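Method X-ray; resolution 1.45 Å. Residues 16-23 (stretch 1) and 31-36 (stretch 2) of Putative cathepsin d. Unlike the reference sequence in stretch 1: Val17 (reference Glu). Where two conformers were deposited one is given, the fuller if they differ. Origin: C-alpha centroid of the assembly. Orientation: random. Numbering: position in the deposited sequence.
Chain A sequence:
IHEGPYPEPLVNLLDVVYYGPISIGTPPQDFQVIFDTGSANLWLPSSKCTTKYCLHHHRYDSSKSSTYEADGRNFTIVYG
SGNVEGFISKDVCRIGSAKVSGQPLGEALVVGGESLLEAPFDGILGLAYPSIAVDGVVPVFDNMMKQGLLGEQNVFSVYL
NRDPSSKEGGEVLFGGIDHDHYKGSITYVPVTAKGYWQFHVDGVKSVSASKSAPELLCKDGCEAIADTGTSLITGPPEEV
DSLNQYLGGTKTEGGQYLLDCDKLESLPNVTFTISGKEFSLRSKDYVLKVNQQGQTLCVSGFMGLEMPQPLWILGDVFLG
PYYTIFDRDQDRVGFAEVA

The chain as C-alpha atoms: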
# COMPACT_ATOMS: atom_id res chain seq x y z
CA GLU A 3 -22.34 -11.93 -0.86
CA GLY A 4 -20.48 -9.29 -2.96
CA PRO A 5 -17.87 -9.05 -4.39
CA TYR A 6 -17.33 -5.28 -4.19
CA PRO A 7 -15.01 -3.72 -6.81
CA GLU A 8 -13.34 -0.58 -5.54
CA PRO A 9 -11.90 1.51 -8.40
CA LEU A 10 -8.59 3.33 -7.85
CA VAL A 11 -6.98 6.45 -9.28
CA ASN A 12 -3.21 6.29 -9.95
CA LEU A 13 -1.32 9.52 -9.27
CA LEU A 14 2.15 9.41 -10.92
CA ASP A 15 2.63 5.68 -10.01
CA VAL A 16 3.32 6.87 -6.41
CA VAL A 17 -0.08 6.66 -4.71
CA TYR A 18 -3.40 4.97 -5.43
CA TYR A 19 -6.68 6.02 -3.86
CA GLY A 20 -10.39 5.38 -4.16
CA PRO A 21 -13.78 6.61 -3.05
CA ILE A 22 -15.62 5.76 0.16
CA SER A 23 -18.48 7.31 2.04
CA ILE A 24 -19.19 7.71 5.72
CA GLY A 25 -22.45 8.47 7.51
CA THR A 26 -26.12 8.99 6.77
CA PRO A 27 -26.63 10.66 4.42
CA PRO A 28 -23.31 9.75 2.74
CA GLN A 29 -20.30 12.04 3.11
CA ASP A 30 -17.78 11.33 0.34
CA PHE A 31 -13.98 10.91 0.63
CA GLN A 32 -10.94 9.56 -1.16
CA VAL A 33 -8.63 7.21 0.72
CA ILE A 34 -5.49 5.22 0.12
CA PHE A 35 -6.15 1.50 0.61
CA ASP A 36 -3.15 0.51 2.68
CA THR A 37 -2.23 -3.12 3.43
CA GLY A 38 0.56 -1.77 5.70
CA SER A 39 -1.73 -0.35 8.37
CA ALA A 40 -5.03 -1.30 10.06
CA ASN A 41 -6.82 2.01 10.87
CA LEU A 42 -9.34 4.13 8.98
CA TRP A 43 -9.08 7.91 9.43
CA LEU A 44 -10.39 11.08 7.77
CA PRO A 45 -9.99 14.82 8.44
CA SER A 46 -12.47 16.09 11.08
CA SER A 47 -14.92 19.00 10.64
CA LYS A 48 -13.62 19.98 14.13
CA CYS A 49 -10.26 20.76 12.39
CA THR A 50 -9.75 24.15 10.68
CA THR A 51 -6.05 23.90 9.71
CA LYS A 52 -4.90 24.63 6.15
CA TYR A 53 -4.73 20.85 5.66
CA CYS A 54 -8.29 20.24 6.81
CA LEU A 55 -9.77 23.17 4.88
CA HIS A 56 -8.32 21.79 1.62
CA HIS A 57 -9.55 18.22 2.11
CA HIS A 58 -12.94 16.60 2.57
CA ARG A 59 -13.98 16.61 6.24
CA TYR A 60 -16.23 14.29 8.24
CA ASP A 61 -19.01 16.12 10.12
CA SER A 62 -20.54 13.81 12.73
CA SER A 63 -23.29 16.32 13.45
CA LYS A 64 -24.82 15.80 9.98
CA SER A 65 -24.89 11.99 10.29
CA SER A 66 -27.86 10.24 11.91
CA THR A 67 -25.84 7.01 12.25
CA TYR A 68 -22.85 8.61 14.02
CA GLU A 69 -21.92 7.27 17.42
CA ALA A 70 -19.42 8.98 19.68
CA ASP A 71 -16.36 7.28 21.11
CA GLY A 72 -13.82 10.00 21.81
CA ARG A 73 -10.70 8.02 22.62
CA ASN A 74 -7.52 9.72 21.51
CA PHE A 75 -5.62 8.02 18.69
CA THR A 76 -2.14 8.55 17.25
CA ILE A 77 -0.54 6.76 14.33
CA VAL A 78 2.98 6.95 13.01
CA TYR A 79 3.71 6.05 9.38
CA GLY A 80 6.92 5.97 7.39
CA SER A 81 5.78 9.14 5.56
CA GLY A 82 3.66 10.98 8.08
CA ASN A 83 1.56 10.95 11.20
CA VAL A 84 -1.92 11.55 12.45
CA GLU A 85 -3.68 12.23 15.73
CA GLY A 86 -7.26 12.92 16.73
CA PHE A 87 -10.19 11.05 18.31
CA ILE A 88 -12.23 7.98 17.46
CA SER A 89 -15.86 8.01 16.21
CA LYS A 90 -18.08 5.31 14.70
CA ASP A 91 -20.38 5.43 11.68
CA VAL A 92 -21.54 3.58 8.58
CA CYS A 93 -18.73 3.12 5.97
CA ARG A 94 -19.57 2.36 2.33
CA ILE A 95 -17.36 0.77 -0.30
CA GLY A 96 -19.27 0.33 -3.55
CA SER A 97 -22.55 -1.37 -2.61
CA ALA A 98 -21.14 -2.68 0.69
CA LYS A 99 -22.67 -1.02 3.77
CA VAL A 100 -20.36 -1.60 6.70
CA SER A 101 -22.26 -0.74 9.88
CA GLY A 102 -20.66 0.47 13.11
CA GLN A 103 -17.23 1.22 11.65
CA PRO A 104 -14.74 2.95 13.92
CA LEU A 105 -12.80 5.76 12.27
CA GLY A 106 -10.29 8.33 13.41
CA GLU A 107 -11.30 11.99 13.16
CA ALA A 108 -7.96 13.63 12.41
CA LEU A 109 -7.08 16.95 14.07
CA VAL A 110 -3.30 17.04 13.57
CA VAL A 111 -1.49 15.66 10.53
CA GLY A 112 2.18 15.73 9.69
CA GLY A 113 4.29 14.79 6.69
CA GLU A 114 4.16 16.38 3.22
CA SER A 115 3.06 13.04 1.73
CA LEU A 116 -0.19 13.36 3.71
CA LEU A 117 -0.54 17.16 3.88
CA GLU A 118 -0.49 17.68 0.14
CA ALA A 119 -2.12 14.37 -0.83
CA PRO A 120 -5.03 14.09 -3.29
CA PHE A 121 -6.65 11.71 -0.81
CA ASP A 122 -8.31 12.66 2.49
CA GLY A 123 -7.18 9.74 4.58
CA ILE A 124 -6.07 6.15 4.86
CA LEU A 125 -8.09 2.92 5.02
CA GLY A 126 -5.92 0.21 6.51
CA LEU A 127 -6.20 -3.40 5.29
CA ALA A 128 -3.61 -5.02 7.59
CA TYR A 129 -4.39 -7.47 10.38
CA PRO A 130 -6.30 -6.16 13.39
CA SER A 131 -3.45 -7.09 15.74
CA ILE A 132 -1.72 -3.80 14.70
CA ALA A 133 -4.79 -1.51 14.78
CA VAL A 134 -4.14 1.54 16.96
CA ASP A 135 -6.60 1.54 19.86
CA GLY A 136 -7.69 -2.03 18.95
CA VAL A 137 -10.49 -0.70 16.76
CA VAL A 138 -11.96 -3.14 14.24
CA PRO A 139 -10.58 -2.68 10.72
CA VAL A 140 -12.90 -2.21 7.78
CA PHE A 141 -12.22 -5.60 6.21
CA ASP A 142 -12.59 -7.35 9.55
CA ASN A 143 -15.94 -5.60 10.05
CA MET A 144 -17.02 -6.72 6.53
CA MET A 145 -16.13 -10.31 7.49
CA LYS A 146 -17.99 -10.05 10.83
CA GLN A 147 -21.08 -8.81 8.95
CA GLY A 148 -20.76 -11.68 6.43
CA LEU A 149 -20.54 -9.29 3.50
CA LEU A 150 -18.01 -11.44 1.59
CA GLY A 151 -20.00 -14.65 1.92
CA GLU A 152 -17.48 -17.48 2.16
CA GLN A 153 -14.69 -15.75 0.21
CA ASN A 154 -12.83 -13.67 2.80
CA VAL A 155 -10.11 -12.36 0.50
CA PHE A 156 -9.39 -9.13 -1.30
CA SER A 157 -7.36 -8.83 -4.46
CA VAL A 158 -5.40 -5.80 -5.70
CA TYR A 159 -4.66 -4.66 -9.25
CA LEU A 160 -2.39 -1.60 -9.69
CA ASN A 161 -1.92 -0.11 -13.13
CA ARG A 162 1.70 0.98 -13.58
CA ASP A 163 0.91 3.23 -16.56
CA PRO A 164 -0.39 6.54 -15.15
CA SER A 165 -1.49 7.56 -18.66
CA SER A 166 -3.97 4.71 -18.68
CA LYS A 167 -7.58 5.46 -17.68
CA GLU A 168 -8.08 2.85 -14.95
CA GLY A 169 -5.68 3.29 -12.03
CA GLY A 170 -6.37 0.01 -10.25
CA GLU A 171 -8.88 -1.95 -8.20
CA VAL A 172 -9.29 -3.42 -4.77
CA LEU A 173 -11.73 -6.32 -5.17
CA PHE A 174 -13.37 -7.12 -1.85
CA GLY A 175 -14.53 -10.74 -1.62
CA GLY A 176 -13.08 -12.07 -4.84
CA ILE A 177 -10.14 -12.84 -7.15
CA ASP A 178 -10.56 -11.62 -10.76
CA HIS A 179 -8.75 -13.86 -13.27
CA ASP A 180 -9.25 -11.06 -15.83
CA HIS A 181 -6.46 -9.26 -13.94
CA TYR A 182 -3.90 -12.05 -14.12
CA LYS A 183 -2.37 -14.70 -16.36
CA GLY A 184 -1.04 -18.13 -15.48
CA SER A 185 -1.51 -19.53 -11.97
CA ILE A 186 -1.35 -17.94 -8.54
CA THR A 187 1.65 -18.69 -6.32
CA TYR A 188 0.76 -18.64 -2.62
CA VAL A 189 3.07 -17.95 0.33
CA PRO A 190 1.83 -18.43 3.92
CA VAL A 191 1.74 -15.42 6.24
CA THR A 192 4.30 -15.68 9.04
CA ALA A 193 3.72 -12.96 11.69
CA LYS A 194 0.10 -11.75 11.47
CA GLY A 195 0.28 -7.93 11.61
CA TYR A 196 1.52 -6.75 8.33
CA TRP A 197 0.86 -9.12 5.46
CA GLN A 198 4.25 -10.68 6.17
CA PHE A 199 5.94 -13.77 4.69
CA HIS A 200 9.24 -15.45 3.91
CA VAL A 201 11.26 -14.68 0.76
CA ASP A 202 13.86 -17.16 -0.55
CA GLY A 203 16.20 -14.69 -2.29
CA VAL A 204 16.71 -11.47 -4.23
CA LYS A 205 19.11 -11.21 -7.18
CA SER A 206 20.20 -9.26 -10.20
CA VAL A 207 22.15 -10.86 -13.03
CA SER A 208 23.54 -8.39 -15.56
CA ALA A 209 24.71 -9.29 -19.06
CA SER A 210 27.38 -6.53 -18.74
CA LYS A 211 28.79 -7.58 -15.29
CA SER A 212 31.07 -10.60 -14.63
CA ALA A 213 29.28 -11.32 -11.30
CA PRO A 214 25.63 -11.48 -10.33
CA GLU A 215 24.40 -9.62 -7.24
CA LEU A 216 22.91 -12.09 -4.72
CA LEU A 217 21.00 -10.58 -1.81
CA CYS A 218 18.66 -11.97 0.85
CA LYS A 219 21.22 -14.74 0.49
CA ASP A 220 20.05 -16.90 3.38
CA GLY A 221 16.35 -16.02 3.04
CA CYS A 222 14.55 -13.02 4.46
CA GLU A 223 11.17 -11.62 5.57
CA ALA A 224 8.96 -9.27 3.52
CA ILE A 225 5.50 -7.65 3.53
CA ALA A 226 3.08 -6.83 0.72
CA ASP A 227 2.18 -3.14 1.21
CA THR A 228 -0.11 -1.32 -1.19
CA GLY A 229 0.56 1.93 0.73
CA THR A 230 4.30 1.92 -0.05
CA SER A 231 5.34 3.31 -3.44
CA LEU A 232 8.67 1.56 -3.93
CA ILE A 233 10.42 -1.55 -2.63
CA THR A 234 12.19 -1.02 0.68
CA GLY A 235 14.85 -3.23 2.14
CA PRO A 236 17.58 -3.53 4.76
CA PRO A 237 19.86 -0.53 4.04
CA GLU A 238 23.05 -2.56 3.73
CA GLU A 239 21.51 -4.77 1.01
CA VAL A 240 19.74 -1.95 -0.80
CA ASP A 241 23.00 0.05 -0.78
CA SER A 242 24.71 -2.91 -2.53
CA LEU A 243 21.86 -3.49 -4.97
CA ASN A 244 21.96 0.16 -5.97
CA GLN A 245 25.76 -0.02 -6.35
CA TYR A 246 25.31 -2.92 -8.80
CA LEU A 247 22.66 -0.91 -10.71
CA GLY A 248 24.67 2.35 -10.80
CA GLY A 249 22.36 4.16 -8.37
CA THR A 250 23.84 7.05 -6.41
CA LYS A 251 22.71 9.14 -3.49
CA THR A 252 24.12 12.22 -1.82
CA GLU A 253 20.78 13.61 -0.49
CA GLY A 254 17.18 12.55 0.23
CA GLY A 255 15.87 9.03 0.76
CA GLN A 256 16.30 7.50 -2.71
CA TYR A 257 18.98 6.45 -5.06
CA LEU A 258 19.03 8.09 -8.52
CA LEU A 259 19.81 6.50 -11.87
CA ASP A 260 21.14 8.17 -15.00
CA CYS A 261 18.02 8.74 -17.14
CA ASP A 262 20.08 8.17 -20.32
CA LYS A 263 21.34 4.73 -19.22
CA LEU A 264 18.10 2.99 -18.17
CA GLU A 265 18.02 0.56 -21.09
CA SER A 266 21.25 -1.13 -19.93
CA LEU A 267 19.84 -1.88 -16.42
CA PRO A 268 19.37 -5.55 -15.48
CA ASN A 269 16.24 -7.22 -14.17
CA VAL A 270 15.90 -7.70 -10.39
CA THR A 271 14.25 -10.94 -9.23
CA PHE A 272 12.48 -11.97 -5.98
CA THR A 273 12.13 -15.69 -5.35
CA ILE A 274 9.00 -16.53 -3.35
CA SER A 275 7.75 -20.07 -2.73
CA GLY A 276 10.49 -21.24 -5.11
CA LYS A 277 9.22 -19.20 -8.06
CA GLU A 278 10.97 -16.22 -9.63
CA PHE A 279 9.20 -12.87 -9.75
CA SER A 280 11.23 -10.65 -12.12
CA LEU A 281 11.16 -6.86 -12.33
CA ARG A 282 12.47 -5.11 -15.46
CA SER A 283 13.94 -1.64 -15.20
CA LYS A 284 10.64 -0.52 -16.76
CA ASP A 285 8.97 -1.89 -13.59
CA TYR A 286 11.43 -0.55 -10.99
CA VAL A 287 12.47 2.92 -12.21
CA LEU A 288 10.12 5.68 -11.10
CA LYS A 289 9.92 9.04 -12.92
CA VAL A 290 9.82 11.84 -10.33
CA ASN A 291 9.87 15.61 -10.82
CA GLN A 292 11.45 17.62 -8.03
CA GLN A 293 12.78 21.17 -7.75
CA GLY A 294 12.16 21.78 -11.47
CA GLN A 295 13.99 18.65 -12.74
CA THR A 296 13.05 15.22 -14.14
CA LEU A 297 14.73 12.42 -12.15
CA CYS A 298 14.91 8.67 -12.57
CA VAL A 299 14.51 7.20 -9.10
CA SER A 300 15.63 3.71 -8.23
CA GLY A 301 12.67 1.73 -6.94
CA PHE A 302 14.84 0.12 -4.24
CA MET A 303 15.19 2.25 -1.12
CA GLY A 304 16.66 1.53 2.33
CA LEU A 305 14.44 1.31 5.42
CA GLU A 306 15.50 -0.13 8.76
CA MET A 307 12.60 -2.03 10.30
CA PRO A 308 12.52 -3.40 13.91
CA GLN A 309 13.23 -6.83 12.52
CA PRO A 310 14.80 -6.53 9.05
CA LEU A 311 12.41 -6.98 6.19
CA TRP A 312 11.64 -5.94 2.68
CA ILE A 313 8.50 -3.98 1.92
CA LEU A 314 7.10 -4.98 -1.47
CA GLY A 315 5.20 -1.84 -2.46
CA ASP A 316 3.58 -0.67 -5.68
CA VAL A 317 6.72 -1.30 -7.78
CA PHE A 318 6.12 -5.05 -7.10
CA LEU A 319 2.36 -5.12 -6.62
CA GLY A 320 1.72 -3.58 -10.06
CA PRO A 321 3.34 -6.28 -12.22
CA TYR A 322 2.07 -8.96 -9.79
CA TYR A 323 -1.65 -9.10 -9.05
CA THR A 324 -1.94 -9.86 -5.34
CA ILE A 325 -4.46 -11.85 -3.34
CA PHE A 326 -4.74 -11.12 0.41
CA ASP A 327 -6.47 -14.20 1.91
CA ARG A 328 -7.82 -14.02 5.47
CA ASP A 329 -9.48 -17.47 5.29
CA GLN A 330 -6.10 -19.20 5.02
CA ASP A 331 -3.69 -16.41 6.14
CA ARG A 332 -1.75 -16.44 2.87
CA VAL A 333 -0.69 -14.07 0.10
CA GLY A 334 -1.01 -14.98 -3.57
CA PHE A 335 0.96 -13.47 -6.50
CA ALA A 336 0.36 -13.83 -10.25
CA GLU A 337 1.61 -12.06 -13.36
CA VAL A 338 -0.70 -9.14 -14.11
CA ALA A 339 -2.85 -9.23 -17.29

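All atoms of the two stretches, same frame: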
# COMPACT_ATOMS: atom_id res chain seq x y z
N VAL A 16 2.82 6.77 -7.80
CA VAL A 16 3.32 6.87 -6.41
C VAL A 16 2.27 6.60 -5.36
O VAL A 16 2.58 6.06 -4.31
CB VAL A 16 4.07 8.18 -6.09
CG1 VAL A 16 5.27 8.30 -6.98
CG2 VAL A 16 3.20 9.41 -6.21
N VAL A 17 1.02 6.99 -5.62
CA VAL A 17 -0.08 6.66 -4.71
C VAL A 17 -1.33 6.30 -5.50
O VAL A 17 -1.58 6.84 -6.59
CB VAL A 17 -0.39 7.81 -3.72
CG1 VAL A 17 0.76 8.08 -2.75
CG2 VAL A 17 -0.70 9.09 -4.45
N TYR A 18 -2.13 5.43 -4.89
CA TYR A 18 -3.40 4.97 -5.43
C TYR A 18 -4.46 5.23 -4.38
O TYR A 18 -4.21 5.06 -3.19
CB TYR A 18 -3.31 3.48 -5.79
CG TYR A 18 -2.29 3.16 -6.86
CD1 TYR A 18 -0.93 3.09 -6.56
CD2 TYR A 18 -2.70 2.89 -8.16
CE1 TYR A 18 -0.01 2.80 -7.56
CE2 TYR A 18 -1.78 2.59 -9.15
CZ TYR A 18 -0.45 2.55 -8.83
OH TYR A 18 0.48 2.25 -9.81
N TYR A 19 -5.62 5.70 -4.81
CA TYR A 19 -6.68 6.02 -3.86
C TYR A 19 -8.03 5.88 -4.50
O TYR A 19 -8.18 5.95 -5.74
CB TYR A 19 -6.50 7.43 -3.30
CG TYR A 19 -6.22 8.46 -4.35
CD1 TYR A 19 -4.91 8.66 -4.80
CD2 TYR A 19 -7.23 9.28 -4.88
CE1 TYR A 19 -4.61 9.59 -5.76
CE2 TYR A 19 -6.92 10.24 -5.84
CZ TYR A 19 -5.61 10.37 -6.27
OH TYR A 19 -5.19 11.29 -7.21
N GLY A 20 -9.04 5.62 -3.66
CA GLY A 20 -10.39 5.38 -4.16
C GLY A 20 -11.47 5.97 -3.27
O GLY A 20 -11.21 6.35 -2.12
N PRO A 21 -12.68 6.04 -3.78
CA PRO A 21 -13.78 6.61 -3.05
C PRO A 21 -14.40 5.73 -1.96
O PRO A 21 -14.52 4.53 -2.11
CB PRO A 21 -14.81 6.88 -4.14
CG PRO A 21 -14.57 5.76 -5.10
CD PRO A 21 -13.08 5.66 -5.15
N ILE A 22 -14.79 6.39 -0.87
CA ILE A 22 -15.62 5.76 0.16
C ILE A 22 -16.62 6.81 0.60
O ILE A 22 -16.45 7.97 0.31
CB ILE A 22 -14.84 5.22 1.40
CG1 ILE A 22 -14.18 6.33 2.23
CG2 ILE A 22 -13.81 4.17 0.95
CD1 ILE A 22 -13.59 5.87 3.57
N SER A 23 -17.65 6.36 1.30
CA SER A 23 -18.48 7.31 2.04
C SER A 23 -18.64 6.89 3.46
O SER A 23 -18.50 5.71 3.81
CB SER A 23 -19.85 7.52 1.38
OG SER A 23 -20.74 6.44 1.58
N PHE A 31 -15.43 10.73 0.45
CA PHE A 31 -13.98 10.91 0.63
C PHE A 31 -13.21 10.07 -0.36
O PHE A 31 -13.77 9.19 -1.03
CB PHE A 31 -13.56 10.47 2.04
CG PHE A 31 -14.33 11.15 3.14
CD1 PHE A 31 -15.55 10.66 3.60
CD2 PHE A 31 -13.83 12.32 3.69
CE1 PHE A 31 -16.26 11.37 4.57
CE2 PHE A 31 -14.53 13.01 4.65
CZ PHE A 31 -15.74 12.53 5.09
N GLN A 32 -11.93 10.39 -0.45
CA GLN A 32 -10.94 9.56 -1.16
C GLN A 32 -9.94 9.07 -0.16
O GLN A 32 -9.44 9.84 0.66
CB GLN A 32 -10.24 10.37 -2.23
CG GLN A 32 -11.19 10.90 -3.30
CD GLN A 32 -11.71 9.82 -4.20
OE1 GLN A 32 -11.07 8.78 -4.37
NE2 GLN A 32 -12.88 10.04 -4.79
N VAL A 33 -9.60 7.79 -0.23
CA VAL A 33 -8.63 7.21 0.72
C VAL A 33 -7.65 6.31 0.01
O VAL A 33 -7.97 5.71 -1.00
CB VAL A 33 -9.31 6.40 1.84
CG1 VAL A 33 -10.11 7.33 2.74
CG2 VAL A 33 -10.22 5.29 1.32
N ILE A 34 -6.44 6.23 0.56
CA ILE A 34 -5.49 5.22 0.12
C ILE A 34 -5.85 3.92 0.85
O ILE A 34 -6.06 3.92 2.07
CB ILE A 34 -4.03 5.71 0.24
CG1 ILE A 34 -3.05 4.65 -0.24
CG2 ILE A 34 -3.68 6.19 1.64
CD1 ILE A 34 -1.71 5.24 -0.62
N PHE A 35 -5.92 2.83 0.07
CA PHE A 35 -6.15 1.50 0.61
C PHE A 35 -4.81 0.88 0.91
O PHE A 35 -4.04 0.62 -0.01
CB PHE A 35 -6.96 0.65 -0.38
CG PHE A 35 -8.41 1.08 -0.46
CD1 PHE A 35 -8.79 2.18 -1.21
CD2 PHE A 35 -9.40 0.43 0.28
CE1 PHE A 35 -10.10 2.62 -1.24
CE2 PHE A 35 -10.73 0.85 0.22
CZ PHE A 35 -11.07 1.96 -0.53
N ASP A 36 -4.52 0.71 2.20
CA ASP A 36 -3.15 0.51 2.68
C ASP A 36 -3.02 -0.82 3.43
O ASP A 36 -3.40 -0.94 4.60
CB ASP A 36 -2.78 1.69 3.64
CG ASP A 36 -1.44 1.52 4.29
OD1 ASP A 36 -0.60 0.84 3.68
OD2 ASP A 36 -1.22 2.16 5.34
O HOH W 1 -5.54 2.78 -2.67

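Residues 31-36 and 17-23 are neighbouring antiparallel strands whose axes approach to 4.4 Å. The angle between their N-to-C directions is 132°, well short of 180°, so the strands diverge from strict antiparallel alignment, and the contact changes character from one end of stretch 2 to the other.

Phe31 opens the walk with a pair of backbone hydrogen bonds to Ile22. Phe31 N donates to Ile22 O at 2.9 Å with an N-H...O angle of 163°, and Ile22 N donates to Phe31 O at 3.0 Å and 164°. Short distances and near-linear angles in both directions identify a hydrogen-bonded antiparallel pair, with Ile22 CA and Phe31 CA 5.4 Å apart. The two side chains lie on the same face of the sheet and meet at Ile22 CG1 and Phe31 CB, 4.2 Å apart. Phe31 O has a second neighbour: Pro21 CA lies 3.3 Å from it, with an angle of 146° at the hydrogen, a CA-H...O contact.

Gln32 faces Pro21 in the non-hydrogen-bonded position, which suits proline because its nitrogen carries no hydrogen to donate. Pro21 CA and Gln32 CA draw in to 4.5 Å, closer than in the hydrogen-bonded pairs on either side. Gln32 CA also makes a CA-H...O contact with Gly20 O, at 3.4 Å and 142°. The Gln32 side chain leaves on the face shared with Pro21, with chi1 and chi2 both m, and its end comes nearer to stretch 1. The orientation of its terminal amide is uncertain, so the polar contacts there cannot be assigned.

Val33 restores the reciprocal pattern. Gly20 N to Val33 O and Val33 N to Gly20 O are both 2.9 Å, with angles of 161° and 165°. Its side chain points to the same face as those of Phe31 and Ile22, and Val33 CG2 packs against Ile22 CG2 at 3.8 Å.

At Ile34 no direct backbone hydrogen bond to stretch 1 forms, yet the strands stay close. Tyr19 is its nearest partner by backbone register, with Tyr19 CA and Ile34 CA 4.2 Å apart, while Ile34 CA makes a CA-H...O contact with Tyr18 O at 3.6 Å and 145°. Ile34 CG1 comes still closer to Tyr18 O, at 3.2 Å. Farther along the side chain, Ile34 CD1 reaches Val17 CB at 4.2 Å; Val17 differs from the reference sequence, which has Glu.

Phe35 is linked to stretch 1 through water. Phe35 N donates to the oxygen of water 1 at 2.8 Å, and that water donates a weak hydrogen bond from its oxygen to Tyr18 O at 2.7 Å. Phe35 N and Tyr18 O are themselves 4.3 Å apart, so the water spans the gap between them. The ring reaches back along the sheet: Phe35 CZ lies 3.8 Å from Ile22 CG2, while Gly20 O sits at the ring edge, 4.0 Å from Phe35 CE1. An ideal CB on Gly20 would stand only 3.4 Å from Phe35 CE1, a tight approach.

Asp36 ends the stretch beyond reach of stretch 1.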